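Local coordinates for sulfite dehydrogenase (Paracoccus pantotrophus, PDB 2XTS) that oxidises protein-bound sulfane sulfur in the Sox system with its molybdenum cofactor, working as a complex with a haem c cytochrome, at the interface of chains A and B. Sequence-based numbering; all coordinates share one arbitrary frame. Chains: chain A, Sulfite dehydrogenase; chain B, Cytochrome.

The interface of chains A and B. Residues chain A 299, 349-351; chain B 159-161, 163.
A loop of the Mo-co oxidoreductase dimerisation domain, A:Gly349 to A:Val351, meets the end of helix 156-159 of the cytochrome and the coil that follows it, forming a small patch of the interface between SoxC and SoxD. A backbone hydrogen bond runs from A:Val351 N to B:Phe159 O at 2.9 Å. The angle at hydrogen is 155°, and the donor stands above the carbonyl plane, 35° out of it, so the bond is fairly straight yet misses the lone-pair direction.

Followed outward, A:Tyr350 starts with CB 3.8 Å from B:Ser160 OG. Its CG is anti to the backbone N (chi1 -177°), which sends the ring alongside B:Phe159, both side chains pointing the same way. Along the ring, CD2 and then CE2 pass B:Phe159 CB, which lies over one face near the rim; CE2 also comes 3.8 Å from B:Phe159 CD2, in the plane of the phenyl ring and at its edge. The ring planes are nearly perpendicular, so the phenylalanine presents its edge to the tyrosine. At the tip, the phenolic OH approaches B:Phe159 CD2 at 3.6 Å. An alanine here, lacking the ring and its hydroxyl, would probably loosen the packing around B:Phe159 CB and the CD2 edge.

The side chain of the same A:Val351 crosses B:Pro163 obliquely: CG2 lies 3.9 Å from the ring carbon CG, and CG1, anti to the backbone N, faces B:Pro163 CB at 4.1 Å. From strand 297-303, A:Arg299 extends from CG to NE and meets the proline tip to tip, its guanidinium NH2 3.6 Å from B:Pro163 CG.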
loop_
_atom_site.group_PDB
_atom_site.type_symbol
_atom_site.label_atom_id
_atom_site.label_comp_id
_atom_site.label_asym_id
_atom_site.label_seq_id
_atom_site.Cartn_x
_atom_site.Cartn_y
_atom_site.Cartn_z
ATOM N N ARG A 299 12.006 -10.166 -18.767
ATOM C CA ARG A 299 11.785 -11.531 -18.345
ATOM C C ARG A 299 12.616 -11.915 -17.150
ATOM O O ARG A 299 13.583 -11.229 -16.804
ATOM C CB ARG A 299 11.953 -12.533 -19.484
ATOM C CG ARG A 299 13.326 -13.017 -19.721
ATOM C CD ARG A 299 13.344 -14.091 -20.825
ATOM N NE ARG A 299 14.644 -14.734 -20.862
ATOM C CZ ARG A 299 15.685 -14.255 -21.532
ATOM N NH1 ARG A 299 15.588 -13.120 -22.209
ATOM N NH2 ARG A 299 16.837 -14.901 -21.503
ATOM N N GLY A 349 18.550 -5.236 -22.599
ATOM C CA GLY A 349 19.204 -6.502 -22.936
ATOM C C GLY A 349 20.145 -6.997 -21.846
ATOM O O GLY A 349 20.675 -8.083 -21.925
ATOM N N TYR A 350 20.368 -6.188 -20.824
ATOM C CA TYR A 350 21.191 -6.575 -19.682
ATOM C C TYR A 350 20.597 -7.788 -18.963
ATOM O O TYR A 350 19.406 -7.783 -18.599
ATOM C CB TYR A 350 21.310 -5.376 -18.733
ATOM C CG TYR A 350 22.183 -5.585 -17.523
ATOM C CD1 TYR A 350 21.720 -6.282 -16.417
ATOM C CD2 TYR A 350 23.444 -5.011 -17.442
ATOM C CE1 TYR A 350 22.510 -6.450 -15.295
ATOM C CE2 TYR A 350 24.236 -5.154 -16.321
ATOM C CZ TYR A 350 23.761 -5.868 -15.244
ATOM O OH TYR A 350 24.534 -6.034 -14.097
ATOM N N VAL A 351 21.456 -8.770 -18.726
ATOM C CA VAL A 351 21.141 -10.005 -18.039
ATOM C C VAL A 351 21.877 -10.009 -16.701
ATOM O O VAL A 351 23.103 -9.860 -16.637
ATOM C CB VAL A 351 21.569 -11.228 -18.844
ATOM C CG1 VAL A 351 21.198 -12.506 -18.095
ATOM C CG2 VAL A 351 20.955 -11.174 -20.254
ATOM N N PHE B 159 27.441 -8.156 -20.107
ATOM C CA PHE B 159 26.285 -8.738 -19.464
ATOM C C PHE B 159 25.036 -8.634 -20.327
ATOM O O PHE B 159 24.004 -9.172 -19.981
ATOM C CB PHE B 159 26.039 -8.098 -18.097
ATOM C CG PHE B 159 27.173 -8.259 -17.109
ATOM C CD1 PHE B 159 28.109 -9.288 -17.216
ATOM C CD2 PHE B 159 27.259 -7.399 -16.023
ATOM C CE1 PHE B 159 29.130 -9.417 -16.297
ATOM C CE2 PHE B 159 28.272 -7.557 -15.073
ATOM C CZ PHE B 159 29.220 -8.558 -15.231
ATOM N N SER B 160 25.135 -7.980 -21.484
ATOM C CA SER B 160 23.994 -7.855 -22.401
ATOM C C SER B 160 24.088 -8.794 -23.603
ATOM O O SER B 160 23.352 -8.628 -24.552
ATOM C CB SER B 160 23.809 -6.396 -22.840
ATOM O OG SER B 160 23.743 -5.530 -21.701
ATOM N N LYS B 161 24.981 -9.782 -23.533
ATOM C CA LYS B 161 25.047 -10.846 -24.539
ATOM C C LYS B 161 23.907 -11.841 -24.298
ATOM O O LYS B 161 23.347 -11.902 -23.191
ATOM C CB LYS B 161 26.410 -11.556 -24.468
ATOM C CG LYS B 161 27.639 -10.654 -24.686
ATOM C CD LYS B 161 27.699 -10.074 -26.102
ATOM C CE LYS B 161 29.133 -9.800 -26.575
ATOM N NZ LYS B 161 29.871 -8.858 -25.690
ATOM N N PRO B 163 22.130 -14.886 -23.090
ATOM C CA PRO B 163 22.543 -15.841 -22.089
ATOM C C PRO B 163 22.236 -17.293 -22.430
ATOM O O PRO B 163 21.394 -17.584 -23.279
ATOM C CB PRO B 163 21.734 -15.419 -20.863
ATOM C CG PRO B 163 20.471 -14.884 -21.446
ATOM C CD PRO B 163 20.837 -14.270 -22.756
#